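Local coordinates for protein putative citrate lyase, alfa subunit (Streptococcus mutans, PDB 2HJ0) that is of unproven function but belongs to the citrate lyase alpha-subunit (CitF) family, an alpha/beta protein built around two large mixed sheets, at residues 381-386 against 436-441; 395-400 against 430-435; 403-408 against 497-502; 422-427 against 468-473. All coordinates share one frame; numbering follows the deposited sequence.

Contact 1. Residues 381-386 against 436-441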
loop_
_atom_site.group_PDB
_atom_site.type_symbol
_atom_site.label_atom_id
_atom_site.label_comp_id
_atom_site.label_asym_id
_atom_site.label_seq_id
_atom_site.Cartn_x
_atom_site.Cartn_y
_atom_site.Cartn_z
ATOM N N PHE A 381 9.121 -30.712 22.353
ATOM C CA PHE A 381 8.114 -29.728 22.014
ATOM C C PHE A 381 8.136 -29.271 20.557
ATOM O O PHE A 381 7.486 -28.286 20.201
ATOM C CB PHE A 381 8.214 -28.544 22.977
ATOM C CG PHE A 381 7.575 -28.809 24.315
ATOM C CD1 PHE A 381 6.211 -28.573 24.510
ATOM C CD2 PHE A 381 8.318 -29.353 25.363
ATOM C CE1 PHE A 381 5.585 -28.878 25.730
ATOM C CE2 PHE A 381 7.705 -29.667 26.591
ATOM C CZ PHE A 381 6.334 -29.427 26.773
ATOM N N ASN A 382 8.864 -29.998 19.713
ATOM C CA ASN A 382 8.925 -29.655 18.299
ATOM C C ASN A 382 7.614 -30.081 17.677
ATOM O O ASN A 382 7.090 -31.144 17.999
ATOM C CB ASN A 382 10.075 -30.377 17.594
ATOM C CG ASN A 382 11.426 -29.887 18.047
ATOM O OD1 ASN A 382 11.595 -28.709 18.347
ATOM N ND2 ASN A 382 12.403 -30.781 18.087
ATOM N N VAL A 383 7.088 -29.259 16.779
ATOM C CA VAL A 383 5.819 -29.564 16.140
ATOM C C VAL A 383 5.965 -29.833 14.643
ATOM O O VAL A 383 6.705 -29.133 13.950
ATOM C CB VAL A 383 4.819 -28.403 16.340
ATOM C CG1 VAL A 383 3.475 -28.779 15.765
ATOM C CG2 VAL A 383 4.691 -28.063 17.820
ATOM N N ASN A 384 5.249 -30.851 14.163
ATOM C CA ASN A 384 5.249 -31.237 12.750
ATOM C C ASN A 384 3.863 -31.077 12.156
ATOM O O ASN A 384 2.893 -31.637 12.657
ATOM C CB ASN A 384 5.710 -32.698 12.581
ATOM C CG ASN A 384 5.485 -33.241 11.157
ATOM O OD1 ASN A 384 5.731 -32.562 10.154
ATOM N ND2 ASN A 384 5.037 -34.478 11.078
ATOM N N VAL A 385 3.780 -30.290 11.093
ATOM C CA VAL A 385 2.517 -30.061 10.398
ATOM C C VAL A 385 2.705 -30.298 8.891
ATOM O O VAL A 385 1.830 -29.964 8.094
ATOM C CB VAL A 385 2.002 -28.622 10.628
ATOM C CG1 VAL A 385 1.526 -28.462 12.062
ATOM C CG2 VAL A 385 3.105 -27.624 10.324
HETATM N N MSE A 386 3.849 -30.879 8.515
HETATM C CA MSE A 386 4.162 -31.164 7.115
HETATM C C MSE A 386 3.899 -32.606 6.681
HETATM O O MSE A 386 3.091 -32.853 5.788
HETATM C CB MSE A 386 5.627 -30.831 6.801
HETATM C CG MSE A 386 5.868 -29.460 6.196
HETATM SE SE MSE A 386 4.961 -29.205 4.529
HETATM C CE MSE A 386 5.745 -30.699 3.550
ATOM N N THR A 436 11.044 -24.575 21.246
ATOM C CA THR A 436 11.317 -23.315 21.917
ATOM C C THR A 436 10.242 -22.251 21.653
ATOM O O THR A 436 10.256 -21.203 22.288
ATOM C CB THR A 436 12.645 -22.768 21.473
ATOM O OG1 THR A 436 12.706 -22.815 20.048
ATOM C CG2 THR A 436 13.766 -23.590 22.055
ATOM N N SER A 437 9.328 -22.529 20.720
ATOM C CA SER A 437 8.239 -21.613 20.376
ATOM C C SER A 437 6.906 -22.115 20.924
ATOM O O SER A 437 5.900 -21.407 20.898
ATOM C CB SER A 437 8.105 -21.454 18.851
ATOM O OG SER A 437 9.057 -20.561 18.318
ATOM N N VAL A 438 6.897 -23.356 21.395
ATOM C CA VAL A 438 5.687 -23.945 21.931
ATOM C C VAL A 438 5.726 -23.803 23.444
ATOM O O VAL A 438 6.640 -24.298 24.102
ATOM C CB VAL A 438 5.581 -25.419 21.531
ATOM C CG1 VAL A 438 4.289 -26.005 22.055
ATOM C CG2 VAL A 438 5.653 -25.534 20.007
ATOM N N ASP A 439 4.733 -23.108 23.985
ATOM C CA ASP A 439 4.659 -22.864 25.416
ATOM C C ASP A 439 3.823 -23.872 26.178
ATOM O O ASP A 439 4.258 -24.407 27.200
ATOM C CB ASP A 439 4.115 -21.465 25.669
ATOM C CG ASP A 439 5.011 -20.388 25.096
ATOM O OD1 ASP A 439 6.196 -20.357 25.481
ATOM O OD2 ASP A 439 4.538 -19.574 24.260
ATOM N N VAL A 440 2.618 -24.127 25.691
ATOM C CA VAL A 440 1.727 -25.057 26.358
ATOM C C VAL A 440 1.065 -25.990 25.376
ATOM O O VAL A 440 0.581 -25.570 24.327
ATOM C CB VAL A 440 0.605 -24.316 27.115
ATOM C CG1 VAL A 440 -0.241 -25.327 27.887
ATOM C CG2 VAL A 440 1.198 -23.260 28.036
ATOM N N VAL A 441 1.043 -27.262 25.735
ATOM C CA VAL A 441 0.431 -28.283 24.906
ATOM C C VAL A 441 -0.841 -28.753 25.621
ATOM O O VAL A 441 -0.830 -28.988 26.829
ATOM C CB VAL A 441 1.409 -29.467 24.697
ATOM C CG1 VAL A 441 0.692 -30.651 24.077
ATOM C CG2 VAL A 441 2.551 -29.037 23.808
#
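F381, V383, V438 and V441 meet here through apolar contacts, with no hydrogen bond from one segment to the other. The F381 ring reaches V438 and V441 with one side, CD1 and CE1: CD1 of F381 lies 4.0 Å from CG1 of V438, which sits at the ring edge near its plane, while CE1 comes within 3.6 Å of CG2 of V441, approaching obliquely. V438 uses both of its methyls. With CG1 anti to the backbone N (chi1 -178°) for the phenyl ring, CG2 is left for V383, whose own CG2 it meets at 3.5 Å, the two side chains crossing at about a right angle. Polar bonds are made within a segment or to residues outside the pair, none across it. In an Asx turn, N384 OD1 accepts from the backbone N of M386, a selenomethionine, at 3.0 Å, the donor standing well above the carbonyl plane. D439 points away from 381-386; its carboxylate forms a salt bridge with R453 and accepts from S410 N. Around this apolar patch, V412 of strand 409-413 touches both V383 and V438, H400 of helix 400-406 packs on V383, and helix 470-481 adds I470 against F381 and L473 against V441.

Contact 2. Residues 395-400 against 430-435; sequences GASGGH and TVITPG
H400 and T433 share the polar bond of this buried contact, ND1 of H400 lying 2.7 Å from OG1 of T433. The hydroxyl comes in at the edge of the imidazole, near its plane, and the two side chains cross at about a right angle. Either partner could be the donor, and at 142° the bond is somewhat bent. H400 reaches across because CG is swung away from its backbone N (chi1 -157°), which carries the ring over to T433.

The only other close approach between the segments is a van der Waals one, CG2 of I432 against S397 OG at 3.5 Å.

Backbone features set up both meetings. S397 to H400 form a type II' turn, closed by H400 N donating to S397 O over 3.2 Å; G398, with positive phi, takes its second position, and G399 is the N-cap of helix 400-406. On the other side I432 and T433 both face V383 in a classic beta bulge, and both side chains point toward 395-400.

The second imidazole nitrogen, NE2, is also engaged, bonding to the backbone O of S373. With a partner on each nitrogen the ring is held against flipping about its CB-CG bond, and the first turn of helix 400-406 is joined through it to the bulged segment and to the loop at S373.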
loop_
_atom_site.group_PDB
_atom_site.type_symbol
_atom_site.label_atom_id
_atom_site.label_comp_id
_atom_site.label_asym_id
_atom_site.label_seq_id
_atom_site.Cartn_x
_atom_site.Cartn_y
_atom_site.Cartn_z
ATOM N N GLY A 395 0.947 -31.856 4.435
ATOM C CA GLY A 395 0.591 -30.754 5.305
ATOM C C GLY A 395 0.878 -29.381 4.735
ATOM O O GLY A 395 0.784 -29.159 3.528
ATOM N N ALA A 396 1.221 -28.452 5.619
ATOM C CA ALA A 396 1.530 -27.084 5.231
ATOM C C ALA A 396 2.132 -26.328 6.404
ATOM O O ALA A 396 1.696 -26.468 7.554
ATOM C CB ALA A 396 0.280 -26.385 4.762
ATOM N N SER A 397 3.139 -25.519 6.105
ATOM C CA SER A 397 3.800 -24.721 7.129
ATOM C C SER A 397 2.889 -23.578 7.618
ATOM O O SER A 397 2.829 -23.283 8.813
ATOM C CB SER A 397 5.106 -24.153 6.573
ATOM O OG SER A 397 5.832 -23.478 7.585
ATOM N N GLY A 398 2.179 -22.946 6.687
ATOM C CA GLY A 398 1.300 -21.856 7.050
ATOM C C GLY A 398 1.996 -20.827 7.923
ATOM O O GLY A 398 3.154 -20.483 7.690
ATOM N N GLY A 399 1.290 -20.329 8.935
ATOM C CA GLY A 399 1.877 -19.344 9.819
ATOM C C GLY A 399 2.212 -19.955 11.166
ATOM O O GLY A 399 2.524 -19.253 12.132
ATOM N N HIS A 400 2.155 -21.278 11.219
ATOM C CA HIS A 400 2.421 -22.019 12.438
ATOM C C HIS A 400 3.696 -21.578 13.173
ATOM O O HIS A 400 3.621 -21.000 14.257
ATOM C CB HIS A 400 2.474 -23.504 12.113
ATOM C CG HIS A 400 2.199 -24.386 13.285
ATOM N ND1 HIS A 400 3.109 -24.580 14.302
ATOM C CD2 HIS A 400 1.131 -25.162 13.580
ATOM C CE1 HIS A 400 2.615 -25.449 15.169
ATOM N NE2 HIS A 400 1.417 -25.818 14.754
ATOM N N THR A 430 9.208 -34.644 10.534
ATOM C CA THR A 430 9.583 -33.344 9.975
ATOM C C THR A 430 9.357 -32.240 11.008
ATOM O O THR A 430 8.356 -32.247 11.710
ATOM C CB THR A 430 8.747 -32.988 8.727
ATOM O OG1 THR A 430 8.668 -34.119 7.856
ATOM C CG2 THR A 430 9.391 -31.825 7.986
ATOM N N VAL A 431 10.278 -31.289 11.096
ATOM C CA VAL A 431 10.129 -30.199 12.048
ATOM C C VAL A 431 9.773 -28.886 11.366
ATOM O O VAL A 431 10.532 -28.392 10.530
ATOM C CB VAL A 431 11.421 -29.949 12.839
ATOM C CG1 VAL A 431 11.241 -28.758 13.767
ATOM C CG2 VAL A 431 11.803 -31.178 13.617
ATOM N N ILE A 432 8.624 -28.315 11.722
ATOM C CA ILE A 432 8.221 -27.038 11.150
ATOM C C ILE A 432 8.328 -25.945 12.209
ATOM O O ILE A 432 8.800 -24.847 11.919
ATOM C CB ILE A 432 6.784 -27.073 10.562
ATOM C CG1 ILE A 432 6.793 -27.762 9.196
ATOM C CG2 ILE A 432 6.268 -25.657 10.345
ATOM C CD1 ILE A 432 7.357 -29.146 9.220
ATOM N N THR A 433 7.911 -26.247 13.433
ATOM C CA THR A 433 7.980 -25.274 14.519
ATOM C C THR A 433 8.782 -25.823 15.696
ATOM O O THR A 433 8.430 -26.837 16.295
ATOM C CB THR A 433 6.576 -24.899 15.038
ATOM O OG1 THR A 433 5.789 -24.378 13.960
ATOM C CG2 THR A 433 6.676 -23.857 16.153
ATOM N N PRO A 434 9.872 -25.147 16.053
ATOM C CA PRO A 434 10.734 -25.563 17.167
ATOM C C PRO A 434 10.037 -25.492 18.526
ATOM O O PRO A 434 9.238 -24.586 18.779
ATOM C CB PRO A 434 11.915 -24.597 17.078
ATOM C CG PRO A 434 11.267 -23.343 16.558
ATOM C CD PRO A 434 10.319 -23.867 15.479
ATOM N N GLY A 435 10.351 -26.455 19.391
ATOM C CA GLY A 435 9.744 -26.510 20.705
ATOM C C GLY A 435 9.921 -25.229 21.481
ATOM O O GLY A 435 9.068 -24.831 22.285
#

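Contact 3. Residues 403-408 against 497-502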
loop_
_atom_site.group_PDB
_atom_site.type_symbol
_atom_site.label_atom_id
_atom_site.label_comp_id
_atom_site.label_asym_id
_atom_site.label_seq_id
_atom_site.Cartn_x
_atom_site.Cartn_y
_atom_site.Cartn_z
ATOM N N THR A 403 3.462 -17.443 14.085
ATOM C CA THR A 403 2.782 -16.926 15.254
ATOM C C THR A 403 3.290 -17.627 16.508
ATOM O O THR A 403 3.434 -17.014 17.566
ATOM C CB THR A 403 1.273 -17.114 15.139
ATOM O OG1 THR A 403 0.956 -18.480 15.404
ATOM C CG2 THR A 403 0.817 -16.772 13.756
ATOM N N ALA A 404 3.569 -18.917 16.394
ATOM C CA ALA A 404 4.054 -19.650 17.552
ATOM C C ALA A 404 5.198 -18.884 18.181
ATOM O O ALA A 404 5.370 -18.881 19.396
ATOM C CB ALA A 404 4.524 -21.035 17.156
ATOM N N PHE A 405 5.998 -18.225 17.358
ATOM C CA PHE A 405 7.103 -17.484 17.916
ATOM C C PHE A 405 6.696 -16.104 18.436
ATOM O O PHE A 405 7.043 -15.741 19.555
ATOM C CB PHE A 405 8.223 -17.357 16.882
ATOM C CG PHE A 405 9.330 -16.422 17.296
ATOM C CD1 PHE A 405 9.257 -15.066 17.011
ATOM C CD2 PHE A 405 10.436 -16.898 17.991
ATOM C CE1 PHE A 405 10.259 -14.205 17.409
ATOM C CE2 PHE A 405 11.443 -16.040 18.393
ATOM C CZ PHE A 405 11.355 -14.692 18.102
ATOM N N ALA A 406 5.962 -15.345 17.630
ATOM C CA ALA A 406 5.568 -14.008 18.015
ATOM C C ALA A 406 4.680 -13.958 19.241
ATOM O O ALA A 406 4.893 -13.132 20.129
ATOM C CB ALA A 406 4.890 -13.327 16.870
ATOM N N ALA A 407 3.696 -14.847 19.301
ATOM C CA ALA A 407 2.750 -14.888 20.417
ATOM C C ALA A 407 3.422 -14.946 21.793
ATOM O O ALA A 407 4.467 -15.567 21.960
ATOM C CB ALA A 407 1.813 -16.071 20.242
ATOM N N LYS A 408 2.815 -14.275 22.765
ATOM C CA LYS A 408 3.329 -14.243 24.118
ATOM C C LYS A 408 3.212 -15.643 24.658
ATOM O O LYS A 408 4.047 -16.098 25.424
ATOM C CB LYS A 408 2.480 -13.345 25.012
ATOM C CG LYS A 408 2.360 -11.893 24.603
ATOM C CD LYS A 408 3.638 -11.133 24.812
ATOM C CE LYS A 408 3.353 -9.641 24.779
ATOM N NZ LYS A 408 2.690 -9.221 23.506
ATOM N N ILE A 497 12.980 -27.547 4.278
ATOM C CA ILE A 497 12.076 -26.713 5.068
ATOM C C ILE A 497 12.889 -25.523 5.559
ATOM O O ILE A 497 13.807 -25.672 6.366
ATOM C CB ILE A 497 11.459 -27.475 6.296
ATOM C CG1 ILE A 497 10.310 -28.389 5.840
ATOM C CG2 ILE A 497 10.881 -26.488 7.292
ATOM C CD1 ILE A 497 10.711 -29.454 4.843
ATOM N N GLU A 498 12.560 -24.344 5.038
ATOM C CA GLU A 498 13.239 -23.123 5.432
ATOM C C GLU A 498 12.464 -22.461 6.568
ATOM O O GLU A 498 11.273 -22.210 6.443
ATOM C CB GLU A 498 13.335 -22.141 4.261
ATOM C CG GLU A 498 13.901 -20.785 4.687
ATOM C CD GLU A 498 13.590 -19.666 3.709
ATOM O OE1 GLU A 498 14.330 -19.500 2.716
ATOM O OE2 GLU A 498 12.589 -18.952 3.932
ATOM N N TYR A 499 13.143 -22.198 7.678
ATOM C CA TYR A 499 12.536 -21.540 8.830
ATOM C C TYR A 499 12.235 -20.087 8.468
ATOM O O TYR A 499 12.867 -19.514 7.571
ATOM C CB TYR A 499 13.495 -21.557 10.018
ATOM C CG TYR A 499 12.880 -21.096 11.320
ATOM C CD1 TYR A 499 11.831 -21.805 11.896
ATOM C CD2 TYR A 499 13.356 -19.960 11.989
ATOM C CE1 TYR A 499 11.266 -21.411 13.099
ATOM C CE2 TYR A 499 12.793 -19.556 13.204
ATOM C CZ TYR A 499 11.744 -20.295 13.746
ATOM O OH TYR A 499 11.162 -19.922 14.934
ATOM N N ARG A 500 11.296 -19.484 9.186
ATOM C CA ARG A 500 10.916 -18.105 8.922
ATOM C C ARG A 500 12.098 -17.141 8.749
ATOM O O ARG A 500 12.016 -16.196 7.961
ATOM C CB ARG A 500 9.981 -17.588 10.033
ATOM C CG ARG A 500 10.613 -17.493 11.416
ATOM C CD ARG A 500 9.652 -16.871 12.429
ATOM N NE ARG A 500 8.848 -15.812 11.787
ATOM C CZ ARG A 500 8.335 -14.757 12.415
ATOM N NH1 ARG A 500 8.530 -14.594 13.725
ATOM N NH2 ARG A 500 7.644 -13.864 11.721
ATOM N N ASP A 501 13.194 -17.377 9.468
ATOM C CA ASP A 501 14.353 -16.489 9.375
ATOM C C ASP A 501 15.227 -16.718 8.145
ATOM O O ASP A 501 16.174 -15.968 7.903
ATOM C CB ASP A 501 15.203 -16.575 10.648
ATOM C CG ASP A 501 15.793 -17.942 10.862
ATOM O OD1 ASP A 501 15.531 -18.842 10.027
ATOM O OD2 ASP A 501 16.523 -18.118 11.873
ATOM N N GLY A 502 14.912 -17.748 7.365
ATOM C CA GLY A 502 15.676 -18.011 6.155
ATOM C C GLY A 502 16.681 -19.148 6.173
ATOM O O GLY A 502 17.260 -19.485 5.141
#
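The end of helix 400-406, where A407 N bonds to T403 O, faces the type I turn of Y499 to G502, closed by G502 N bonding to Y499 O at 2.7 Å, from a distance that long side chains must bridge, the CA atoms of F405 and R500 lying 9.8 Å apart.

R500 does most of the reaching. Its CG lies between the backbone N and the carbonyl carbon (chi1 65°), which lays the aliphatic part of the chain over the Y499 ring, CG being 3.5 Å above the ring plane and offset toward the rim. A bend at chi3 then turns the guanidinium to F405, where NH1 of R500 comes within 3.4 Å of CD1. The guanidinium meets the phenyl with its edge, at 61° between planes, and not stacked flat on it. Y499 OH is a more distant neighbour, 4.4 Å from CB of F405. The strongest polar partner of R500 is D402, three residues before F405 on helix 400-406, in a salt bridge through NE; a weak bond runs from NH2 to A355 O.

T403 and, just past the helix end, A407 rest on C370 of strand 369-372. P43 of the second subunit packs on F405, and the turn itself links strand 493-498 to its antiparallel neighbour 504-511.

Contact 4. Residues 422-427 against 468-473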
loop_
_atom_site.group_PDB
_atom_site.type_symbol
_atom_site.label_atom_id
_atom_site.label_comp_id
_atom_site.label_asym_id
_atom_site.label_seq_id
_atom_site.Cartn_x
_atom_site.Cartn_y
_atom_site.Cartn_z
ATOM N N PRO A 422 -0.071 -42.114 16.812
ATOM C CA PRO A 422 0.145 -41.317 18.022
ATOM C C PRO A 422 0.490 -39.878 17.665
ATOM O O PRO A 422 1.288 -39.624 16.760
ATOM C CB PRO A 422 1.313 -42.024 18.687
ATOM C CG PRO A 422 2.134 -42.428 17.508
ATOM C CD PRO A 422 1.094 -42.976 16.544
ATOM N N THR A 423 -0.105 -38.930 18.377
ATOM C CA THR A 423 0.196 -37.541 18.095
ATOM C C THR A 423 1.468 -37.122 18.825
ATOM O O THR A 423 2.135 -36.176 18.421
ATOM C CB THR A 423 -0.952 -36.632 18.502
ATOM O OG1 THR A 423 -2.122 -36.992 17.758
ATOM C CG2 THR A 423 -0.594 -35.182 18.216
ATOM N N PHE A 424 1.814 -37.836 19.891
ATOM C CA PHE A 424 3.016 -37.522 20.650
ATOM C C PHE A 424 4.063 -38.623 20.540
ATOM O O PHE A 424 3.800 -39.789 20.837
ATOM C CB PHE A 424 2.657 -37.266 22.112
ATOM C CG PHE A 424 1.714 -36.124 22.296
ATOM C CD1 PHE A 424 0.354 -36.286 22.073
ATOM C CD2 PHE A 424 2.194 -34.861 22.614
ATOM C CE1 PHE A 424 -0.515 -35.204 22.150
ATOM C CE2 PHE A 424 1.335 -33.772 22.694
ATOM C CZ PHE A 424 -0.018 -33.946 22.461
ATOM N N VAL A 425 5.259 -38.248 20.117
ATOM C CA VAL A 425 6.315 -39.228 19.946
ATOM C C VAL A 425 7.649 -38.704 20.462
ATOM O O VAL A 425 7.735 -37.577 20.941
ATOM C CB VAL A 425 6.468 -39.590 18.469
ATOM C CG1 VAL A 425 5.132 -40.060 17.905
ATOM C CG2 VAL A 425 6.972 -38.396 17.714
ATOM N N ASP A 426 8.692 -39.520 20.366
ATOM C CA ASP A 426 9.998 -39.097 20.835
ATOM C C ASP A 426 10.726 -38.209 19.841
ATOM O O ASP A 426 11.617 -37.461 20.218
ATOM C CB ASP A 426 10.875 -40.304 21.151
ATOM C CG ASP A 426 10.421 -41.041 22.375
ATOM O OD1 ASP A 426 10.320 -40.400 23.453
ATOM O OD2 ASP A 426 10.168 -42.261 22.261
ATOM N N LYS A 427 10.353 -38.286 18.572
ATOM C CA LYS A 427 11.006 -37.472 17.562
ATOM C C LYS A 427 10.080 -37.352 16.360
ATOM O O LYS A 427 9.597 -38.357 15.849
ATOM C CB LYS A 427 12.313 -38.146 17.157
ATOM C CG LYS A 427 13.310 -37.262 16.455
ATOM C CD LYS A 427 14.601 -38.041 16.208
ATOM C CE LYS A 427 15.765 -37.128 15.864
ATOM N NZ LYS A 427 17.067 -37.850 15.969
ATOM N N LEU A 468 0.897 -32.487 33.086
ATOM C CA LEU A 468 1.904 -33.523 32.974
ATOM C C LEU A 468 3.116 -32.991 32.222
ATOM O O LEU A 468 3.184 -31.807 31.870
ATOM C CB LEU A 468 1.346 -34.744 32.235
ATOM C CG LEU A 468 -0.060 -35.230 32.569
ATOM C CD1 LEU A 468 -1.063 -34.304 31.888
ATOM C CD2 LEU A 468 -0.273 -36.647 32.072
ATOM N N THR A 469 4.075 -33.880 31.982
ATOM C CA THR A 469 5.287 -33.539 31.250
ATOM C C THR A 469 5.078 -34.024 29.828
ATOM O O THR A 469 4.278 -34.926 29.597
ATOM C CB THR A 469 6.513 -34.270 31.825
ATOM O OG1 THR A 469 6.353 -35.682 31.639
ATOM C CG2 THR A 469 6.671 -33.973 33.308
ATOM N N ILE A 470 5.786 -33.439 28.874
ATOM C CA ILE A 470 5.638 -33.871 27.494
ATOM C C ILE A 470 5.996 -35.364 27.390
ATOM O O ILE A 470 5.396 -36.094 26.600
ATOM C CB ILE A 470 6.527 -32.997 26.533
ATOM C CG1 ILE A 470 6.201 -33.298 25.075
ATOM C CG2 ILE A 470 7.992 -33.276 26.771
ATOM C CD1 ILE A 470 4.767 -33.041 24.698
ATOM N N GLU A 471 6.946 -35.829 28.202
ATOM C CA GLU A 471 7.330 -37.241 28.163
ATOM C C GLU A 471 6.183 -38.148 28.583
ATOM O O GLU A 471 6.006 -39.242 28.038
ATOM C CB GLU A 471 8.534 -37.528 29.067
ATOM C CG GLU A 471 9.850 -36.912 28.611
ATOM C CD GLU A 471 9.919 -35.409 28.867
ATOM O OE1 GLU A 471 9.472 -34.966 29.956
ATOM O OE2 GLU A 471 10.439 -34.681 27.982
ATOM N N GLU A 472 5.407 -37.699 29.562
ATOM C CA GLU A 472 4.276 -38.489 30.032
ATOM C C GLU A 472 3.190 -38.595 28.976
ATOM O O GLU A 472 2.514 -39.619 28.886
ATOM C CB GLU A 472 3.701 -37.890 31.304
ATOM C CG GLU A 472 4.633 -38.009 32.471
ATOM C CD GLU A 472 4.092 -37.322 33.697
ATOM O OE1 GLU A 472 3.697 -36.141 33.584
ATOM O OE2 GLU A 472 4.065 -37.951 34.777
ATOM N N LEU A 473 3.021 -37.544 28.180
ATOM C CA LEU A 473 2.024 -37.559 27.122
ATOM C C LEU A 473 2.397 -38.601 26.070
ATOM O O LEU A 473 1.538 -39.308 25.557
ATOM C CB LEU A 473 1.918 -36.180 26.468
ATOM C CG LEU A 473 1.241 -35.092 27.294
ATOM C CD1 LEU A 473 1.224 -33.796 26.505
ATOM C CD2 LEU A 473 -0.183 -35.514 27.645
#
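F424 alone carries the contact from the loop side, mainly with its ring, which is touched over one face by L473 and at its edge by I470. CB of L473 stands 4.0 Å above the ring plane, offset toward the rim, and CD1 of L473 reaches F424 CE2 at 3.8 Å. CD1 of I470 comes to CD2 of the same ring at 3.8 Å, near its plane. That methyl gets there because CG1 of I470 is anti to the backbone N (chi1 -171°), directing the branch toward F424 although CB does not point that way. No hydrogen bond crosses.

The helix that presents these residues has a well-defined start. T469 OG1 accepts from E472 N over 3.0 Å, and E472 OE1 accepts from T469 N at 2.8 Å, on the anti side of the carboxylate and 15° out of its plane.

These reciprocal bonds are a capping box, with T469 as N-cap of helix 470-481. Just beyond it, I470 and L473, three residues apart, form one apolar helix face, and both L473 and F424 also touch V441: a helix laid against strand 440-442 of a mixed beta sheet in an alpha/beta fold, with a loop aromatic at the seam.

Overall arrangement
From the N terminus, the first halves come in order, 381-386, 395-400, 403-408 and 422-427, before any loop closes. Segment 430-435 returns to 395-400 and closes contact 2, joining the start of helix 400-406 to the loop before strand 440-442. Directly after it 436-441 closes contact 1, in whose loop contact 2 is nested, tying the region of strand 383-384 to the lead-in of strand 440-442; their centres are about 8 Å apart. Segment 468-473 closes contact 4, between the loop after strand 421-422 and the start of helix 470-481. Last, 497-502 closes contact 3, which encloses contact 4 and joins helix 400-406 to the end of strand 493-498. Contacts 3 and 4 each cross both contacts 1 and 2.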